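Local coordinates for protein N2152 (Neocallimastix frontalis, PDB 5U22) that probably hydrolyses glycosidic bonds of rare arabinosyl substrates, as a fungal family 39 glycoside hydrolase built from a TIM barrel and a beta sandwich, at residues 98-103 with 141-146; 177-182 with 206-211; 240-245 with 271-276. One frame throughout, in Å; residues are numbered along the deposited sequence.

Contact 1. Residues 98-103 with 141-146; sequences RVTIEL and GNEIWN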
loop_
_atom_site.group_PDB
_atom_site.type_symbol
_atom_site.label_atom_id
_atom_site.label_comp_id
_atom_site.label_asym_id
_atom_site.label_seq_id
_atom_site.Cartn_x
_atom_site.Cartn_y
_atom_site.Cartn_z
ATOM N N ARG A 98 8.397 -4.942 -7.189
ATOM C CA ARG A 98 9.411 -3.892 -7.256
ATOM C C ARG A 98 9.662 -3.337 -5.865
ATOM O O ARG A 98 8.952 -3.652 -4.910
ATOM C CB ARG A 98 9.007 -2.728 -8.181
ATOM C CG ARG A 98 9.229 -3.004 -9.652
ATOM C CD ARG A 98 7.950 -3.424 -10.304
ATOM N NE ARG A 98 6.971 -2.345 -10.349
ATOM C CZ ARG A 98 5.729 -2.444 -9.882
ATOM N NH1 ARG A 98 5.310 -3.583 -9.323
ATOM N NH2 ARG A 98 4.899 -1.413 -9.990
ATOM N N VAL A 99 10.679 -2.492 -5.744
ATOM C CA VAL A 99 11.006 -1.919 -4.442
ATOM C C VAL A 99 11.440 -0.466 -4.612
ATOM O O VAL A 99 12.232 -0.137 -5.505
ATOM C CB VAL A 99 12.075 -2.747 -3.700
ATOM C CG1 VAL A 99 13.361 -2.897 -4.534
ATOM C CG2 VAL A 99 12.353 -2.134 -2.344
ATOM N N THR A 100 10.900 0.399 -3.759
ATOM C CA THR A 100 11.212 1.824 -3.758
ATOM C C THR A 100 12.556 2.057 -3.075
ATOM O O THR A 100 12.812 1.513 -1.997
ATOM C CB THR A 100 10.116 2.586 -3.011
ATOM O OG1 THR A 100 8.848 2.374 -3.649
ATOM C CG2 THR A 100 10.422 4.082 -2.942
ATOM N N ILE A 101 13.403 2.886 -3.689
ATOM C CA ILE A 101 14.679 3.290 -3.096
ATOM C C ILE A 101 14.480 4.555 -2.265
ATOM O O ILE A 101 14.313 5.645 -2.817
ATOM C CB ILE A 101 15.735 3.535 -4.175
ATOM C CG1 ILE A 101 15.977 2.254 -4.969
ATOM C CG2 ILE A 101 17.024 4.048 -3.532
ATOM C CD1 ILE A 101 16.687 2.466 -6.294
ATOM N N GLU A 102 14.579 4.434 -0.944
ATOM C CA GLU A 102 14.438 5.592 -0.045
ATOM C C GLU A 102 15.821 6.193 0.196
ATOM O O GLU A 102 16.565 5.766 1.080
ATOM C CB GLU A 102 13.774 5.178 1.263
ATOM C CG GLU A 102 13.401 6.366 2.180
ATOM C CD GLU A 102 13.087 5.933 3.613
ATOM O OE1 GLU A 102 13.450 4.797 3.985
ATOM O OE2 GLU A 102 12.485 6.730 4.365
ATOM N N LEU A 103 16.177 7.201 -0.601
ATOM C CA LEU A 103 17.523 7.763 -0.513
ATOM C C LEU A 103 17.782 8.437 0.829
ATOM O O LEU A 103 18.934 8.480 1.275
ATOM C CB LEU A 103 17.747 8.769 -1.650
ATOM C CG LEU A 103 17.766 8.206 -3.073
ATOM C CD1 LEU A 103 17.692 9.331 -4.112
ATOM C CD2 LEU A 103 19.026 7.391 -3.280
ATOM N N GLY A 141 11.674 3.238 -8.203
ATOM C CA GLY A 141 12.147 4.581 -8.476
ATOM C C GLY A 141 13.092 5.022 -7.384
ATOM O O GLY A 141 13.274 4.338 -6.372
ATOM N N ASN A 142 13.718 6.171 -7.626
ATOM C CA ASN A 142 14.552 6.853 -6.639
ATOM C C ASN A 142 13.708 7.872 -5.883
ATOM O O ASN A 142 13.238 8.852 -6.470
ATOM C CB ASN A 142 15.726 7.578 -7.304
ATOM C CG ASN A 142 16.716 6.638 -7.964
ATOM O OD1 ASN A 142 17.168 6.874 -9.093
ATOM N ND2 ASN A 142 17.064 5.580 -7.267
ATOM N N GLU A 143 13.548 7.667 -4.582
ATOM C CA GLU A 143 12.771 8.563 -3.736
ATOM C C GLU A 143 13.731 9.524 -3.045
ATOM O O GLU A 143 14.618 9.091 -2.305
ATOM C CB GLU A 143 11.958 7.755 -2.724
ATOM C CG GLU A 143 11.010 8.580 -1.875
ATOM C CD GLU A 143 10.299 7.744 -0.823
ATOM O OE1 GLU A 143 10.697 6.572 -0.604
ATOM O OE2 GLU A 143 9.341 8.264 -0.214
ATOM N N ILE A 144 13.558 10.824 -3.296
ATOM C CA ILE A 144 14.586 11.801 -2.947
ATOM C C ILE A 144 14.676 12.007 -1.436
ATOM O O ILE A 144 15.779 12.149 -0.886
ATOM C CB ILE A 144 14.332 13.123 -3.705
ATOM C CG1 ILE A 144 14.744 12.965 -5.169
ATOM C CG2 ILE A 144 15.081 14.308 -3.047
ATOM C CD1 ILE A 144 14.548 14.218 -6.030
ATOM N N TRP A 145 13.542 12.017 -0.738
ATOM C CA TRP A 145 13.542 12.352 0.681
ATOM C C TRP A 145 12.436 11.571 1.380
ATOM O O TRP A 145 11.812 10.681 0.794
ATOM C CB TRP A 145 13.388 13.865 0.871
ATOM C CG TRP A 145 13.864 14.353 2.219
ATOM C CD1 TRP A 145 13.095 14.871 3.229
ATOM C CD2 TRP A 145 15.211 14.356 2.696
ATOM N NE1 TRP A 145 13.887 15.202 4.309
ATOM C CE2 TRP A 145 15.193 14.908 4.000
ATOM C CE3 TRP A 145 16.436 13.962 2.148
ATOM C CZ2 TRP A 145 16.350 15.057 4.764
ATOM C CZ3 TRP A 145 17.595 14.124 2.907
ATOM C CH2 TRP A 145 17.540 14.670 4.204
ATOM N N ASN A 146 12.190 11.909 2.647
ATOM C CA ASN A 146 11.170 11.232 3.447
ATOM C C ASN A 146 10.654 12.232 4.463
ATOM O O ASN A 146 11.431 12.723 5.288
ATOM C CB ASN A 146 11.739 9.998 4.158
ATOM C CG ASN A 146 10.696 9.258 5.000
ATOM O OD1 ASN A 146 9.540 9.120 4.605
ATOM N ND2 ASN A 146 11.120 8.763 6.163
#
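Ile101 bonds through its N-H to Gly141 O and through its carbonyl to Glu143 N, at 2.8 Å, between neighbouring parallel strands of a TIM barrel; the segments 98-102 and 141-143 are inclined by 34°. Helix 117-134 links the strands in a right-handed beta-alpha-beta crossover. The ladder runs one step past strand 98-102, where Leu103 N reaches Glu143 O.

The side chain of Glu143 turns into the barrel beside Thr100 and Glu102. Its CB lies 3.2 Å from Ile101 O and 4.0 Å from Thr100 CG2. CG stands anti to the backbone N (chi1 -175°) and the chain continues extended, bringing OE1 to 3.4 Å from Thr100 CG2, the two side chains crossing obliquely. OE1 also forms a salt bridge with Arg68, while OE2 is hydrogen-bonded to Ser184 OG and receives the ND2 of Asn245, so both buried oxygens are engaged and the carboxylate has little freedom to turn. Glu102 runs alongside, pointing the same way.

On the other face Ile101 packs towards Phe127 of helix 117-134, which Leu103, just past the strand, also touches. Ile101 CB sits 3.4 Å from Gly141 O; CG1 and CD1 stay beside the same carbonyl, and the side chain runs alongside that of Asn142. With an alanine in place of Ile101, the branches between strand and helix are gone, and a gap would probably open beside Asn142 and Phe127.

In the loop that follows strand 139-143, Asn146 probably corresponds to the asparagine that precedes the acid/base glutamate in clan GH-A enzymes. Its ND2 is hydrogen-bonded to Tyr112 OH and to O1 of a bound bis-tris molecule; Glu102 OE2 also comes within 3.0 Å of Asn146 ND2, but at a poor angle for a hydrogen bond, the carboxylate and amide planes standing 76° apart.

Contact 2. Residues 177-182 with 206-211; sequences NEKIIG and LPDIIA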
loop_
_atom_site.group_PDB
_atom_site.type_symbol
_atom_site.label_atom_id
_atom_site.label_comp_id
_atom_site.label_asym_id
_atom_site.label_seq_id
_atom_site.Cartn_x
_atom_site.Cartn_y
_atom_site.Cartn_z
ATOM N N ASN A 177 16.928 6.996 -16.679
ATOM C CA ASN A 177 15.792 6.145 -16.992
ATOM C C ASN A 177 15.020 5.694 -15.759
ATOM O O ASN A 177 14.030 4.961 -15.893
ATOM C CB ASN A 177 16.283 4.954 -17.804
ATOM C CG ASN A 177 16.945 5.397 -19.081
ATOM O OD1 ASN A 177 16.413 6.257 -19.790
ATOM N ND2 ASN A 177 18.118 4.858 -19.361
ATOM N N GLU A 178 15.422 6.132 -14.573
ATOM C CA GLU A 178 14.721 5.737 -13.365
ATOM C C GLU A 178 13.654 6.768 -13.015
ATOM O O GLU A 178 13.800 7.962 -13.290
ATOM C CB GLU A 178 15.708 5.568 -12.205
ATOM C CG GLU A 178 15.100 4.965 -10.943
ATOM C CD GLU A 178 14.461 3.606 -11.188
ATOM O OE1 GLU A 178 15.173 2.579 -11.054
ATOM O OE2 GLU A 178 13.249 3.564 -11.515
ATOM N N LYS A 179 12.568 6.290 -12.419
ATOM C CA LYS A 179 11.541 7.183 -11.905
ATOM C C LYS A 179 12.049 7.939 -10.686
ATOM O O LYS A 179 12.864 7.432 -9.911
ATOM C CB LYS A 179 10.294 6.396 -11.522
ATOM C CG LYS A 179 9.721 5.568 -12.662
ATOM C CD LYS A 179 8.886 6.437 -13.573
ATOM C CE LYS A 179 8.155 5.607 -14.617
ATOM N NZ LYS A 179 9.099 5.018 -15.588
ATOM N N ILE A 180 11.548 9.162 -10.519
ATOM C CA ILE A 180 11.823 9.984 -9.343
ATOM C C ILE A 180 10.533 10.126 -8.543
ATOM O O ILE A 180 9.482 10.479 -9.096
ATOM C CB ILE A 180 12.396 11.352 -9.735
ATOM C CG1 ILE A 180 13.760 11.168 -10.412
ATOM C CG2 ILE A 180 12.557 12.226 -8.498
ATOM C CD1 ILE A 180 14.362 12.477 -10.963
ATOM N N ILE A 181 10.616 9.869 -7.238
ATOM C CA ILE A 181 9.452 9.716 -6.372
ATOM C C ILE A 181 9.497 10.770 -5.276
ATOM O O ILE A 181 10.532 10.949 -4.629
ATOM C CB ILE A 181 9.418 8.314 -5.736
ATOM C CG1 ILE A 181 9.324 7.226 -6.800
ATOM C CG2 ILE A 181 8.256 8.192 -4.734
ATOM C CD1 ILE A 181 9.599 5.835 -6.235
ATOM N N GLY A 182 8.371 11.434 -5.038
ATOM C CA GLY A 182 8.273 12.330 -3.896
ATOM C C GLY A 182 7.007 13.153 -3.956
ATOM O O GLY A 182 6.170 12.929 -4.826
ATOM N N LEU A 206 8.971 18.096 -11.518
ATOM C CA LEU A 206 7.841 17.290 -11.075
ATOM C C LEU A 206 8.269 15.838 -10.909
ATOM O O LEU A 206 8.945 15.289 -11.790
ATOM C CB LEU A 206 6.686 17.370 -12.072
ATOM C CG LEU A 206 5.882 18.669 -12.156
ATOM C CD1 LEU A 206 5.028 18.666 -13.406
ATOM C CD2 LEU A 206 5.000 18.832 -10.922
ATOM N N PRO A 207 7.882 15.179 -9.816
ATOM C CA PRO A 207 8.172 13.749 -9.689
ATOM C C PRO A 207 7.451 12.958 -10.772
ATOM O O PRO A 207 6.417 13.377 -11.300
ATOM C CB PRO A 207 7.646 13.400 -8.289
ATOM C CG PRO A 207 6.588 14.408 -8.017
ATOM C CD PRO A 207 7.012 15.680 -8.740
ATOM N N ASP A 208 8.021 11.807 -11.116
ATOM C CA ASP A 208 7.298 10.882 -11.982
ATOM C C ASP A 208 6.181 10.177 -11.235
ATOM O O ASP A 208 5.144 9.851 -11.827
ATOM C CB ASP A 208 8.257 9.858 -12.558
ATOM C CG ASP A 208 9.378 10.502 -13.298
ATOM O OD1 ASP A 208 9.082 11.367 -14.153
ATOM O OD2 ASP A 208 10.541 10.173 -13.001
ATOM N N ILE A 209 6.385 9.919 -9.945
ATOM C CA ILE A 209 5.413 9.256 -9.086
ATOM C C ILE A 209 5.249 10.133 -7.852
ATOM O O ILE A 209 6.234 10.417 -7.155
ATOM C CB ILE A 209 5.868 7.837 -8.687
ATOM C CG1 ILE A 209 6.300 7.031 -9.921
ATOM C CG2 ILE A 209 4.752 7.111 -7.938
ATOM C CD1 ILE A 209 6.991 5.701 -9.590
ATOM N N ILE A 210 4.016 10.581 -7.594
ATOM C CA ILE A 210 3.732 11.448 -6.454
ATOM C C ILE A 210 3.596 10.584 -5.208
ATOM O O ILE A 210 3.003 9.502 -5.245
ATOM C CB ILE A 210 2.463 12.285 -6.713
ATOM C CG1 ILE A 210 2.360 13.462 -5.736
ATOM C CG2 ILE A 210 1.200 11.423 -6.648
ATOM C CD1 ILE A 210 3.356 14.584 -6.049
ATOM N N ALA A 211 4.161 11.045 -4.096
ATOM C CA ALA A 211 4.220 10.238 -2.889
ATOM C C ALA A 211 3.839 11.067 -1.674
ATOM O O ALA A 211 4.310 12.197 -1.510
ATOM C CB ALA A 211 5.637 9.672 -2.671
#
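Ile181 pairs with Ile209, and Gly182 with Ile210, where strands 180-182 and 209-211 run parallel, their axes 4.7 Å apart at closest approach and inclined by 24°. They are successive barrel strands of one beta-alpha-beta unit, joined through helix 190-202. Gly182 N donates to Ile209 O, and Gly182 O receives Ala211 N from above the carbonyl plane. Ile180 O takes the Ile209 N-H at 3.3 Å and, more weakly, that of Asp208.

Ahead of the regular pairing, a side chain supplies the acceptor: with CG turned back beside its own backbone N (chi1 -57°), Asp208 presents OD2 to Ile180 N at 2.9 Å, met on the anti side of the carboxylate. The aliphatic part of Lys179 crosses Asp208 at about a right angle, CD lying 3.6 Å from Asp208 CB. Further along, Ile181 and Ile209 lie side by side, and Ile181 CG2 touches Ala211 CB at 3.6 Å. Pro207, just before its strand, rests CG 3.5 Å from Gly182 O.

Asp208 OD1 forms a salt bridge with Arg172. Lys179 NZ stays 5.9 Å from Asp208 OD2, so it is Arg172, together with the Ile180 N-H, that is likely to keep the carboxylate ionised.

Contact 3. Residues 240-245 with 271-276; sequences RPITIN and YKVDSG. With EDO (1,2-ethanediol), chain E.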
loop_
_atom_site.group_PDB
_atom_site.type_symbol
_atom_site.label_atom_id
_atom_site.label_comp_id
_atom_site.label_asym_id
_atom_site.label_seq_id
_atom_site.Cartn_x
_atom_site.Cartn_y
_atom_site.Cartn_z
ATOM N N ARG A 240 -0.184 11.956 -12.585
ATOM C CA ARG A 240 0.925 11.166 -12.057
ATOM C C ARG A 240 0.404 9.919 -11.345
ATOM O O ARG A 240 -0.640 9.975 -10.688
ATOM C CB ARG A 240 1.757 11.978 -11.061
ATOM C CG ARG A 240 2.417 13.228 -11.632
ATOM C CD ARG A 240 3.123 12.865 -12.905
ATOM N NE ARG A 240 4.269 13.700 -13.243
ATOM C CZ ARG A 240 4.259 14.639 -14.182
ATOM N NH1 ARG A 240 3.140 14.911 -14.852
ATOM N NH2 ARG A 240 5.367 15.313 -14.451
ATOM N N PRO A 241 1.116 8.792 -11.454
ATOM C CA PRO A 241 0.842 7.659 -10.558
ATOM C C PRO A 241 1.058 8.079 -9.117
ATOM O O PRO A 241 1.959 8.867 -8.814
ATOM C CB PRO A 241 1.875 6.602 -10.972
ATOM C CG PRO A 241 2.399 7.044 -12.300
ATOM C CD PRO A 241 2.240 8.530 -12.366
ATOM N N ILE A 242 0.240 7.521 -8.223
ATOM C CA ILE A 242 0.275 7.844 -6.801
ATOM C C ILE A 242 0.862 6.665 -6.040
ATOM O O ILE A 242 0.422 5.525 -6.220
ATOM C CB ILE A 242 -1.129 8.167 -6.265
ATOM C CG1 ILE A 242 -1.719 9.373 -6.990
ATOM C CG2 ILE A 242 -1.086 8.382 -4.751
ATOM C CD1 ILE A 242 -3.183 9.601 -6.661
ATOM N N THR A 243 1.825 6.941 -5.163
ATOM C CA THR A 243 2.314 5.936 -4.231
ATOM C C THR A 243 2.127 6.435 -2.802
ATOM O O THR A 243 2.685 7.467 -2.414
ATOM C CB THR A 243 3.773 5.554 -4.528
ATOM O OG1 THR A 243 4.176 4.528 -3.623
ATOM C CG2 THR A 243 4.747 6.720 -4.407
ATOM N N ILE A 244 1.304 5.724 -2.028
ATOM C CA ILE A 244 1.129 6.052 -0.618
ATOM C C ILE A 244 2.057 5.122 0.140
ATOM O O ILE A 244 1.638 4.050 0.580
ATOM C CB ILE A 244 -0.337 5.898 -0.165
ATOM C CG1 ILE A 244 -1.254 6.743 -1.052
ATOM C CG2 ILE A 244 -0.511 6.307 1.303
ATOM C CD1 ILE A 244 -0.856 8.221 -1.124
ATOM N N ASN A 245 3.332 5.499 0.272
ATOM C CA ASN A 245 4.331 4.493 0.591
ATOM C C ASN A 245 4.584 4.355 2.081
ATOM O O ASN A 245 5.544 3.684 2.471
ATOM C CB ASN A 245 5.638 4.726 -0.199
ATOM C CG ASN A 245 6.248 6.100 0.005
ATOM O OD1 ASN A 245 5.965 6.789 0.987
ATOM N ND2 ASN A 245 7.124 6.493 -0.918
ATOM N N TYR A 271 -9.511 4.541 -5.906
ATOM C CA TYR A 271 -8.909 5.710 -6.534
ATOM C C TYR A 271 -7.717 5.353 -7.412
ATOM O O TYR A 271 -6.985 6.249 -7.850
ATOM C CB TYR A 271 -8.534 6.738 -5.461
ATOM C CG TYR A 271 -9.774 7.406 -4.903
ATOM C CD1 TYR A 271 -10.328 8.506 -5.542
ATOM C CD2 TYR A 271 -10.422 6.900 -3.779
ATOM C CE1 TYR A 271 -11.479 9.115 -5.052
ATOM C CE2 TYR A 271 -11.573 7.494 -3.292
ATOM C CZ TYR A 271 -12.093 8.600 -3.931
ATOM O OH TYR A 271 -13.237 9.187 -3.450
ATOM N N LYS A 272 -7.524 4.068 -7.696
ATOM C CA LYS A 272 -6.512 3.613 -8.650
ATOM C C LYS A 272 -5.111 4.047 -8.228
ATOM O O LYS A 272 -4.277 4.435 -9.050
ATOM C CB LYS A 272 -6.843 4.081 -10.064
ATOM C CG LYS A 272 -8.203 3.557 -10.543
ATOM C CD LYS A 272 -8.492 3.925 -11.992
ATOM C CE LYS A 272 -9.816 4.653 -12.113
ATOM N N VAL A 273 -4.854 3.971 -6.925
ATOM C CA VAL A 273 -3.508 4.197 -6.417
ATOM C C VAL A 273 -2.557 3.199 -7.061
ATOM O O VAL A 273 -2.878 2.015 -7.221
ATOM C CB VAL A 273 -3.509 4.084 -4.885
ATOM C CG1 VAL A 273 -2.092 3.924 -4.346
ATOM C CG2 VAL A 273 -4.161 5.318 -4.290
ATOM N N ASP A 274 -1.378 3.681 -7.452
ATOM C CA ASP A 274 -0.427 2.805 -8.123
ATOM C C ASP A 274 0.206 1.819 -7.148
ATOM O O ASP A 274 0.348 0.628 -7.463
ATOM C CB ASP A 274 0.645 3.638 -8.823
ATOM C CG ASP A 274 1.488 2.812 -9.750
ATOM O OD1 ASP A 274 0.938 2.304 -10.749
ATOM O OD2 ASP A 274 2.692 2.677 -9.485
ATOM N N SER A 275 0.611 2.293 -5.969
ATOM C CA SER A 275 1.201 1.417 -4.967
ATOM C C SER A 275 0.958 1.994 -3.587
ATOM O O SER A 275 0.870 3.209 -3.414
ATOM C CB SER A 275 2.710 1.221 -5.183
ATOM O OG SER A 275 3.434 2.443 -5.081
ATOM N N GLY A 276 0.843 1.104 -2.605
ATOM C CA GLY A 276 0.754 1.518 -1.219
ATOM C C GLY A 276 1.601 0.608 -0.353
ATOM O O GLY A 276 1.640 -0.601 -0.598
HETATM C C1 EDO E . 4.461 17.561 -17.643
HETATM O O1 EDO E . 5.083 16.274 -17.572
HETATM C C2 EDO E . 3.197 17.634 -16.816
HETATM O O2 EDO E . 2.519 18.868 -17.041
HETATM O O HOH W 1 -2.097 6.121 -9.384
#
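Thr243 and Ser275, facing partners on adjacent parallel strands, join their hydroxyls: OG1 of Thr243 lies 2.7 Å from OG of Ser275 in a hydrogen bond that either could donate. Thr243 OG1 stands anti to its backbone N (chi1 -177°), while Ser275 OG sits between its own N and carbonyl carbon, which turns the two oxygens towards each other.

Ile242 O accepts two N-H groups in its carbonyl plane, from Asp274 at 2.9 Å and from Ser275 at 3.2 Å, and Ile244 N then donates to Ser275 O. A water extends the link to the end of helix 258-270, accepting from Ile242 N and donating at 2.8 Å to O of Lys272, the C' residue of the Schellman motif there. Pro241 CB meets Asp274 CB at 3.9 Å, and the Asp274 carboxylate finds its main partner in Tyr140 OH. Arg240 NH2 donates to O1 of an ethanediol, probably from the crystallisation liquor, at 3.3 Å.

Towards the barrel's outside, Val273 and Ile242 pack on helix 221-235, at Phe225 and Arg229; inwards, Thr243 touches Ile209 and Ala211 of strand 209-212, and Ser275 reaches Val66 of strand 66-70.

The three contacts each close a separate beta-alpha-beta unit of one parallel barrel sheet. Contacts 1 and 2, centres about 9 Å apart, are joined by probable backbone bonds of Asn142, N to Lys179 O (2.7 Å) and O to Ile181 N (2.9 Å). Contacts 2 and 3 share the next seam, Ile210 O 2.8 Å from Thr243 N. Contacts 1 and 3 meet inside the barrel, Glu143 OE2 2.9 Å from Asn245 ND2. The bis-tris, probably from the crystallisation liquor, is likely to mark the pocket at the strands' C-terminal ends, the usual TIM-barrel active site: about 3 Å from the Asn146 side chain, but about 12 Å from that of Ala211 and about 11 Å from that of Ile244.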